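Local atomic coordinates of ribokinase, putative (Burkholderia thailandensis, PDB entry 3B1N), a protein that binds nucleosides such as inosine and mizoribine together with adenine nucleotides, and probably phosphorylates the nucleoside as a member of the ribokinase family. Residues Asp63-Gly68 with Ser88-Arg93; Val127-Glu132 with Met149-Glu154; Ile14-Gly19 with Ala285-Gln290. All blocks are in the same frame, centred on the assembly; numbering follows the deposited sequence. Where two conformers were deposited one is given.

In the fold
Interactions 1 and 2 sit together near one edge of the large sheet. Interaction 1 pairs its outermost strand 88-95 with strand 64-71, and interaction 2 lays the loop 127-132 on helix 146-158. They touch where Met67 packs on Asn128 and His129, and their centres are about 13 Å apart. Interaction 3 lies about 26 Å from the first and 31 Å from the second, between centres, where a strand of the small sheet meets the loop 285-290 beside the nucleoside. All three are partly buried. Backbone bonds, waters and salt bridges hold interaction 1; a stacked amide and imidazole mark interaction 2; interaction 3 is thin van der Waals packing.

Interaction 1 of 3, residues Asp63-Gly68 with Ser88-Arg93; sequences DARMMG and SREYVR
Gly68 pairs directly with the backbone just after the bend at Tyr91. Its N donates to Tyr91 O at 3.2 Å, and Arg93 N returns a straighter bond to Gly68 O, 3.0 Å long with an N-H...O angle of 160°. Toward the start of the two segments the chains stand further apart and water fills in. One water donates to Ala64 O and Ser88 O and accepts from Met66 N. A second donates to Met66 O and again to Ser88 O while accepting from Tyr91 N. Ser88 O is therefore gripped by two waters, the shorter bond being 2.7 Å from the water shared with Ala64 O. A third water accepts from Ser88 N. The two strands are parallel neighbours in a beta-alpha-beta unit, strand 64-71, helix 76-85 and strand 88-95, at the margin of the large sheet of the ribokinase fold. Ser88 OG takes the N-H of Glu90 in an ST turn, and Val92 N bonds to Arg89 O in the overlapping type I turn from Arg89 to Val92. Arg65 grips Asp63 side-on, NE to OD1 and NH2 to OD2. Its NH1 makes a salt bridge with Glu90 OE2 across the contact, 3.0 Å long, with guanidinium and carboxylate planes 32° apart. The Arg65 chain is bent at chi2 (-72°), bringing CD to 3.7 Å from Ser88 CB. Tyr91 carries Glu90 CG over the centre of one face and Arg65 CB in plane at its edge, while Met67 CE comes to 3.7 Å from Tyr91 CD1. The Tyr91 hydroxyl is hydrogen-bonded to Lys134 N. Met66 CB meets Val92 CG2, and both side chains also pack on Met82 of helix 76-85.

Interaction 2 of 3, residues Val127-Glu132 with Met149-Glu154; sequences VNHAGE and MVQHTE
Gln151 lays its carboxamide flat on one face of the His129 imidazole, with NE2 3.5 Å above the ring plane and over its centre. The two planes are only 16° apart, although the side chains themselves cross at about a right angle. Further along the amide, Gln151 OE1 comes to 3.4 Å from His129 CE1, and Gln151 CD is equally close to that carbon. Gln151 was modelled in two conformers, and this amide-on-imidazole stack belongs to one of them, so it may not be permanent. In that conformer CG is anti to the backbone N (chi1 -170°) and the chain runs on extended from the helix to the loop. There NE2 is hydrogen-bonded to His126 O and also lies 3.0 Å from Asn128 O. The imidazole has a polar tie of its own: His129 ND1 is hydrogen-bonded to Glu155, whose carboxylate also bonds to Gly131 N. That tie to the same helix would limit rotation of the ring beneath the amide. The carbonyl of Asn128 also approaches His152. Asn128 O lies in the plane of the His152 ring, at its edge, 3.1 Å from CE1, a carbon whose hydrogen is likely to be polarised toward it. Ala130 meets the same ring with its methyl, CB being 3.8 Å from His152 ND1. Here the chains come nearest, 5.4 Å between the CA atoms of Ala130 and His152, just where the loop enters a short 3-10 turn closed by Glu132 N to His129 O. The loop 127-132 thus lies against helix 146-158, with Ala130 and His152 both resting on Met67 of strand 64-71 and Cys6 of strand 3-6, while the far side of the helix packs on helix 176-185.

Interaction 3 of 3, residues Ile14-Gly19 with Ala285-Gln290; sequences IMTFEG and AHQGPQ
The carboxamide of Gln287 meets strand 10-16 at its two polar ends, with neither face against residues 14-19. Ile14 CG2 lies off the nitrogen end, roughly level with the amide plane and 3.8 Å from Gln287 NE2, with Ile14 CB almost as near. At the oxygen end Thr16 OG1 stands somewhat out of that plane, 3.8 Å from Gln287 OE1, too long for a hydrogen bond. The pyrrolidine of Pro289 is touched at one corner, where Ile14 CD1 comes to 3.7 Å from Pro289 CD. Ile14 reaches both partners with different branches. CG2 serves the amide, while CG1, anti to the carbonyl carbon (chi1 -63°), carries CD1 toward the proline and to 4.1 Å from Gly288 CA. Strand 10-16 belongs to the small four-stranded sheet, which in the ribokinase family forms the lid over the substrate; the loop 285-290 follows helix 269-284 in the large domain. The contact therefore spans the join between lid and body, burying 144 Å² in all. On the strand's other side Met15 packs on Ala116 of the second subunit. Pro289 is about 4 Å from the bound mizoribine, nearest atoms, and about 3 Å from the side chains of Asn52 and Asp12, both part of the nucleoside pocket. Gly288 takes up backbone angles (107°/154°) that would jam a CB against the preceding carbonyl oxygen. Its N is hydrogen-bonded to Asp247 OD2 and its O to Lys283 NZ, and the side chains of Ile14 and Gln287 both also touch Asp247.

Interaction 1 of 3, residues Asp63-Gly68 with Ser88-Arg93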
loop_
_atom_site.group_PDB
_atom_site.type_symbol
_atom_site.label_atom_id
_atom_site.label_comp_id
_atom_site.label_asym_id
_atom_site.label_seq_id
_atom_site.Cartn_x
_atom_site.Cartn_y
_atom_site.Cartn_z
ATOM N N ASP B 63 -7.108 2.351 32.927
ATOM C CA ASP B 63 -7.331 3.787 32.844
ATOM C C ASP B 63 -6.283 4.339 31.897
ATOM O O ASP B 63 -5.178 4.581 32.277
ATOM C CB ASP B 63 -7.160 4.424 34.224
ATOM C CG ASP B 63 -7.480 5.911 34.230
ATOM O OD1 ASP B 63 -7.848 6.455 33.173
ATOM O OD2 ASP B 63 -7.387 6.546 35.309
ATOM N N ALA B 64 -6.646 4.427 30.632
ATOM C CA ALA B 64 -5.655 4.733 29.589
ATOM C C ALA B 64 -5.731 6.206 29.250
ATOM O O ALA B 64 -6.807 6.678 28.939
ATOM C CB ALA B 64 -6.021 3.895 28.344
ATOM N N ARG B 65 -4.577 6.886 29.300
ATOM C CA ARG B 65 -4.513 8.316 28.996
ATOM C C ARG B 65 -3.712 8.513 27.708
ATOM O O ARG B 65 -2.481 8.501 27.742
ATOM C CB ARG B 65 -3.859 9.118 30.156
ATOM C CG ARG B 65 -4.484 8.818 31.552
ATOM C CD ARG B 65 -5.853 9.407 31.688
ATOM N NE ARG B 65 -6.404 9.065 33.023
ATOM C CZ ARG B 65 -6.140 9.715 34.159
ATOM N NH1 ARG B 65 -5.374 10.803 34.188
ATOM N NH2 ARG B 65 -6.676 9.273 35.297
ATOM N N MET B 66 -4.427 8.670 26.587
ATOM C CA MET B 66 -3.747 8.905 25.287
ATOM C C MET B 66 -3.068 10.262 25.277
ATOM O O MET B 66 -3.693 11.245 25.687
ATOM C CB MET B 66 -4.751 8.883 24.146
ATOM C CG MET B 66 -5.437 7.519 23.964
ATOM S SD MET B 66 -6.880 7.560 22.850
ATOM C CE MET B 66 -6.187 8.433 21.534
ATOM N N MET B 67 -1.821 10.262 24.799
ATOM C CA MET B 67 -1.094 11.514 24.590
ATOM C C MET B 67 -0.697 11.558 23.135
ATOM O O MET B 67 0.116 10.734 22.684
ATOM C CB MET B 67 0.130 11.568 25.475
ATOM C CG MET B 67 0.946 12.874 25.235
ATOM S SD MET B 67 2.294 13.142 26.436
ATOM C CE MET B 67 1.380 14.001 27.720
ATOM N N GLY B 68 -1.284 12.504 22.432
ATOM C CA GLY B 68 -1.020 12.639 20.986
ATOM C C GLY B 68 -1.693 13.871 20.455
ATOM O O GLY B 68 -2.459 14.557 21.181
ATOM N N SER B 88 -10.078 9.379 28.392
ATOM C CA SER B 88 -9.813 10.750 28.787
ATOM C C SER B 88 -9.145 11.458 27.621
ATOM O O SER B 88 -8.229 10.882 27.021
ATOM C CB SER B 88 -8.812 10.823 29.930
ATOM O OG SER B 88 -8.583 12.168 30.254
ATOM N N ARG B 89 -9.588 12.693 27.369
ATOM C CA ARG B 89 -8.970 13.558 26.349
ATOM C C ARG B 89 -7.948 14.506 26.947
ATOM O O ARG B 89 -7.493 15.440 26.261
ATOM C CB ARG B 89 -10.026 14.308 25.535
ATOM C CG ARG B 89 -10.916 13.329 24.718
ATOM C CD ARG B 89 -11.978 13.989 23.811
ATOM N NE ARG B 89 -12.976 14.784 24.511
ATOM C CZ ARG B 89 -12.975 16.118 24.603
ATOM N NH1 ARG B 89 -12.004 16.863 24.068
ATOM N NH2 ARG B 89 -13.955 16.720 25.261
ATOM N N GLU B 90 -7.546 14.239 28.201
ATOM C CA GLU B 90 -6.668 15.134 28.990
ATOM C C GLU B 90 -5.418 15.534 28.171
ATOM O O GLU B 90 -5.083 16.742 28.078
ATOM C CB GLU B 90 -6.254 14.412 30.297
ATOM C CG GLU B 90 -5.297 15.214 31.156
ATOM C CD GLU B 90 -5.021 14.559 32.513
ATOM O OE1 GLU B 90 -4.332 15.197 33.335
ATOM O OE2 GLU B 90 -5.438 13.398 32.750
ATOM N N TYR B 91 -4.773 14.548 27.546
ATOM C CA TYR B 91 -3.471 14.768 26.855
ATOM C C TYR B 91 -3.586 14.661 25.333
ATOM O O TYR B 91 -2.566 14.483 24.654
ATOM C CB TYR B 91 -2.413 13.785 27.377
ATOM C CG TYR B 91 -2.220 13.853 28.878
ATOM C CD1 TYR B 91 -1.695 15.004 29.450
ATOM C CD2 TYR B 91 -2.567 12.781 29.697
ATOM C CE1 TYR B 91 -1.528 15.107 30.840
ATOM C CE2 TYR B 91 -2.386 12.854 31.100
ATOM C CZ TYR B 91 -1.878 14.031 31.647
ATOM O OH TYR B 91 -1.678 14.104 33.021
ATOM N N VAL B 92 -4.825 14.756 24.828
ATOM C CA VAL B 92 -5.086 14.775 23.362
ATOM C C VAL B 92 -5.169 16.262 22.953
ATOM O O VAL B 92 -6.151 16.956 23.289
ATOM C CB VAL B 92 -6.365 13.998 22.987
ATOM C CG1 VAL B 92 -6.648 14.106 21.471
ATOM C CG2 VAL B 92 -6.200 12.546 23.375
ATOM N N ARG B 93 -4.173 16.756 22.222
ATOM C CA ARG B 93 -4.149 18.169 21.825
ATOM C C ARG B 93 -4.646 18.291 20.393
ATOM O O ARG B 93 -4.217 17.528 19.534
ATOM C CB ARG B 93 -2.754 18.776 21.994
ATOM C CG ARG B 93 -2.674 20.188 21.440
ATOM C CD ARG B 93 -1.974 21.178 22.324
ATOM N NE ARG B 93 -1.621 22.385 21.574
ATOM C CZ ARG B 93 -0.540 23.109 21.851
ATOM N NH1 ARG B 93 -0.243 24.205 21.137
ATOM N NH2 ARG B 93 0.230 22.709 22.861
HETATM O O HOH W 1 -9.198 7.412 30.197
HETATM O O HOH W 2 -7.302 8.364 26.726
HETATM O O HOH W 3 -5.565 11.783 27.568
#

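Interaction 2 of 3, residues Val127-Glu132 with Met149-Glu154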
loop_
_atom_site.group_PDB
_atom_site.type_symbol
_atom_site.label_atom_id
_atom_site.label_comp_id
_atom_site.label_asym_id
_atom_site.label_seq_id
_atom_site.Cartn_x
_atom_site.Cartn_y
_atom_site.Cartn_z
ATOM N N VAL B 127 4.673 18.793 21.013
ATOM C CA VAL B 127 4.073 19.864 21.838
ATOM C C VAL B 127 3.536 19.340 23.171
ATOM O O VAL B 127 3.427 20.103 24.146
ATOM C CB VAL B 127 2.985 20.725 21.150
ATOM C CG1 VAL B 127 3.628 21.410 19.894
ATOM C CG2 VAL B 127 1.785 19.918 20.784
ATOM N N ASN B 128 3.241 18.030 23.229
ATOM C CA ASN B 128 2.879 17.412 24.527
ATOM C C ASN B 128 4.133 16.865 25.189
ATOM O O ASN B 128 4.988 16.220 24.560
ATOM C CB ASN B 128 1.937 16.209 24.317
ATOM C CG ASN B 128 0.496 16.584 23.955
ATOM O OD1 ASN B 128 -0.138 15.901 23.104
ATOM N ND2 ASN B 128 -0.069 17.586 24.619
ATOM N N HIS B 129 4.231 17.063 26.491
ATOM C CA HIS B 129 5.409 16.611 27.216
ATOM C C HIS B 129 5.044 15.549 28.227
ATOM O O HIS B 129 4.284 15.806 29.149
ATOM C CB HIS B 129 6.109 17.815 27.873
ATOM C CG HIS B 129 6.805 18.688 26.873
ATOM N ND1 HIS B 129 8.165 18.633 26.663
ATOM C CD2 HIS B 129 6.311 19.522 25.932
ATOM C CE1 HIS B 129 8.490 19.474 25.696
ATOM N NE2 HIS B 129 7.382 20.021 25.236
ATOM N N ALA B 130 5.572 14.343 28.026
ATOM C CA ALA B 130 5.163 13.180 28.840
ATOM C C ALA B 130 5.583 13.303 30.299
ATOM O O ALA B 130 4.892 12.776 31.185
ATOM C CB ALA B 130 5.734 11.899 28.219
ATOM N N GLY B 131 6.681 14.030 30.535
ATOM C CA GLY B 131 7.239 14.168 31.901
ATOM C C GLY B 131 6.361 15.098 32.727
ATOM O O GLY B 131 6.500 15.201 33.960
ATOM N N GLU B 132 5.432 15.763 32.067
ATOM C CA GLU B 132 4.494 16.629 32.791
ATOM C C GLU B 132 3.144 16.005 33.139
ATOM O O GLU B 132 2.300 16.634 33.800
ATOM C CB GLU B 132 4.303 17.951 32.030
ATOM C CG GLU B 132 5.562 18.778 31.928
ATOM C CD GLU B 132 5.472 19.916 30.875
ATOM O OE1 GLU B 132 4.362 20.239 30.399
ATOM O OE2 GLU B 132 6.549 20.427 30.509
ATOM N N MET B 149 8.740 11.094 19.787
ATOM C CA MET B 149 9.137 9.787 20.299
ATOM C C MET B 149 10.369 9.939 21.180
ATOM O O MET B 149 10.439 9.401 22.269
ATOM C CB MET B 149 9.447 8.826 19.158
ATOM C CG MET B 149 8.244 8.496 18.321
ATOM S SD MET B 149 8.636 7.258 17.074
ATOM C CE MET B 149 8.985 5.795 17.940
ATOM N N VAL B 150 11.358 10.660 20.673
ATOM C CA VAL B 150 12.611 10.809 21.397
ATOM C C VAL B 150 12.425 11.607 22.695
ATOM O O VAL B 150 12.887 11.191 23.760
ATOM C CB VAL B 150 13.667 11.517 20.479
ATOM C CG1 VAL B 150 14.924 11.832 21.291
ATOM C CG2 VAL B 150 14.031 10.627 19.286
ATOM N N GLN B 151 11.681 12.713 22.608
ATOM C CA GLN B 151 11.358 13.560 23.741
ATOM C C GLN B 151 10.625 12.788 24.835
ATOM O O GLN B 151 10.896 12.916 26.002
ATOM C CB GLN B 151 10.447 14.689 23.259
ATOM C CG GLN B 151 10.208 15.784 24.240
ATOM C CD GLN B 151 9.216 16.779 23.681
ATOM O OE1 GLN B 151 9.595 17.737 22.989
ATOM N NE2 GLN B 151 7.939 16.506 23.885
ATOM N N HIS B 152 9.633 12.002 24.425
ATOM C CA HIS B 152 8.857 11.262 25.431
ATOM C C HIS B 152 9.738 10.274 26.183
ATOM O O HIS B 152 9.585 10.093 27.405
ATOM C CB HIS B 152 7.677 10.508 24.787
ATOM C CG HIS B 152 6.640 11.390 24.183
ATOM N ND1 HIS B 152 6.387 12.684 24.603
ATOM C CD2 HIS B 152 5.742 11.125 23.204
ATOM C CE1 HIS B 152 5.412 13.193 23.861
ATOM N NE2 HIS B 152 5.007 12.261 23.006
ATOM N N THR B 153 10.638 9.615 25.456
ATOM C CA THR B 153 11.538 8.667 26.100
ATOM C C THR B 153 12.455 9.338 27.108
ATOM O O THR B 153 12.632 8.808 28.212
ATOM C CB THR B 153 12.329 7.794 25.137
ATOM O OG1 THR B 153 13.258 8.569 24.397
ATOM C CG2 THR B 153 11.369 7.141 24.183
ATOM N N GLU B 154 13.023 10.481 26.706
ATOM C CA GLU B 154 13.878 11.236 27.624
ATOM C C GLU B 154 13.115 11.663 28.871
ATOM O O GLU B 154 13.608 11.499 30.000
ATOM C CB GLU B 154 14.515 12.449 26.898
ATOM C CG GLU B 154 15.526 12.055 25.807
ATOM C CD GLU B 154 16.860 11.547 26.384
ATOM O OE1 GLU B 154 17.133 11.729 27.602
ATOM O OE2 GLU B 154 17.647 10.975 25.609
#

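Interaction 3 of 3, residues Ile14-Gly19 with Ala285-Gln290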
loop_
_atom_site.group_PDB
_atom_site.type_symbol
_atom_site.label_atom_id
_atom_site.label_comp_id
_atom_site.label_asym_id
_atom_site.label_seq_id
_atom_site.Cartn_x
_atom_site.Cartn_y
_atom_site.Cartn_z
ATOM N N ILE B 14 -7.680 0.955 5.325
ATOM C CA ILE B 14 -7.049 -0.361 5.279
ATOM C C ILE B 14 -7.524 -1.124 4.039
ATOM O O ILE B 14 -8.746 -1.334 3.820
ATOM C CB ILE B 14 -7.375 -1.140 6.530
ATOM C CG1 ILE B 14 -6.778 -0.399 7.752
ATOM C CG2 ILE B 14 -6.767 -2.575 6.433
ATOM C CD1 ILE B 14 -7.404 -0.818 9.064
ATOM N N MET B 15 -6.528 -1.553 3.281
ATOM C CA MET B 15 -6.782 -2.281 2.049
ATOM C C MET B 15 -6.201 -3.661 2.238
ATOM O O MET B 15 -4.972 -3.828 2.294
ATOM C CB MET B 15 -6.091 -1.522 0.931
ATOM C CG MET B 15 -6.833 -0.180 0.608
ATOM S SD MET B 15 -5.739 1.049 -0.101
ATOM C CE MET B 15 -4.927 1.689 1.399
ATOM N N THR B 16 -7.111 -4.626 2.367
ATOM C CA THR B 16 -6.791 -6.002 2.725
ATOM C C THR B 16 -6.600 -6.857 1.480
ATOM O O THR B 16 -7.581 -7.127 0.770
ATOM C CB THR B 16 -7.955 -6.687 3.508
ATOM O OG1 THR B 16 -8.304 -5.914 4.657
ATOM C CG2 THR B 16 -7.511 -8.056 3.999
ATOM N N PHE B 17 -5.367 -7.260 1.221
ATOM C CA PHE B 17 -5.138 -8.234 0.104
ATOM C C PHE B 17 -5.444 -9.576 0.692
ATOM O O PHE B 17 -4.800 -9.993 1.680
ATOM C CB PHE B 17 -3.711 -8.184 -0.409
ATOM C CG PHE B 17 -3.378 -9.282 -1.403
ATOM C CD1 PHE B 17 -4.041 -9.289 -2.631
ATOM C CD2 PHE B 17 -2.386 -10.237 -1.141
ATOM C CE1 PHE B 17 -3.772 -10.267 -3.554
ATOM C CE2 PHE B 17 -2.125 -11.249 -2.087
ATOM C CZ PHE B 17 -2.850 -11.252 -3.275
ATOM N N GLU B 18 -6.409 -10.254 0.063
ATOM C CA GLU B 18 -6.845 -11.573 0.584
ATOM C C GLU B 18 -5.915 -12.646 0.065
ATOM O O GLU B 18 -6.233 -13.390 -0.883
ATOM C CB GLU B 18 -8.296 -11.855 0.205
ATOM C CG GLU B 18 -9.258 -10.815 0.723
ATOM C CD GLU B 18 -9.384 -10.794 2.221
ATOM O OE1 GLU B 18 -9.060 -11.814 2.867
ATOM O OE2 GLU B 18 -9.813 -9.740 2.752
ATOM N N GLY B 19 -4.746 -12.726 0.669
ATOM C CA GLY B 19 -3.671 -13.589 0.204
ATOM C C GLY B 19 -2.415 -13.268 0.946
ATOM O O GLY B 19 -2.468 -12.598 1.979
ATOM N N ALA B 285 -10.091 -10.961 14.439
ATOM C CA ALA B 285 -11.393 -11.461 13.987
ATOM C C ALA B 285 -12.331 -10.376 13.438
ATOM O O ALA B 285 -13.472 -10.678 13.027
ATOM C CB ALA B 285 -12.075 -12.268 15.094
ATOM N N HIS B 286 -11.872 -9.113 13.418
ATOM C CA HIS B 286 -12.717 -8.017 12.981
ATOM C C HIS B 286 -11.896 -7.024 12.176
ATOM O O HIS B 286 -10.674 -6.938 12.332
ATOM C CB HIS B 286 -13.402 -7.329 14.173
ATOM C CG HIS B 286 -14.166 -8.271 15.036
ATOM N ND1 HIS B 286 -15.500 -8.564 14.824
ATOM C CD2 HIS B 286 -13.760 -9.047 16.072
ATOM C CE1 HIS B 286 -15.881 -9.476 15.707
ATOM N NE2 HIS B 286 -14.852 -9.766 16.491
ATOM N N GLN B 287 -12.580 -6.262 11.327
ATOM C CA GLN B 287 -11.948 -5.347 10.383
ATOM C C GLN B 287 -11.672 -4.055 11.103
ATOM O O GLN B 287 -12.626 -3.471 11.632
ATOM C CB GLN B 287 -12.978 -5.059 9.266
ATOM C CG GLN B 287 -12.524 -4.053 8.245
ATOM C CD GLN B 287 -11.254 -4.472 7.593
ATOM O OE1 GLN B 287 -11.071 -5.660 7.283
ATOM N NE2 GLN B 287 -10.335 -3.518 7.394
ATOM N N GLY B 288 -10.433 -3.571 11.072
ATOM C CA GLY B 288 -10.124 -2.297 11.708
ATOM C C GLY B 288 -9.326 -2.642 12.960
ATOM O O GLY B 288 -9.509 -3.721 13.544
ATOM N N PRO B 289 -8.490 -1.722 13.436
ATOM C CA PRO B 289 -7.744 -1.997 14.680
ATOM C C PRO B 289 -8.606 -1.936 15.940
ATOM O O PRO B 289 -8.158 -2.492 16.948
ATOM C CB PRO B 289 -6.645 -0.917 14.697
ATOM C CG PRO B 289 -7.085 0.103 13.709
ATOM C CD PRO B 289 -7.999 -0.517 12.721
ATOM N N GLN B 290 -9.791 -1.297 15.910
ATOM C CA GLN B 290 -10.558 -1.104 17.149
ATOM C C GLN B 290 -12.018 -1.548 17.052
ATOM O O GLN B 290 -12.833 -1.168 17.892
ATOM C CB GLN B 290 -10.506 0.365 17.593
ATOM C CG GLN B 290 -9.106 0.945 17.851
ATOM C CD GLN B 290 -9.181 2.457 18.109
ATOM O OE1 GLN B 290 -10.204 2.954 18.659
ATOM N NE2 GLN B 290 -8.100 3.169 17.836
#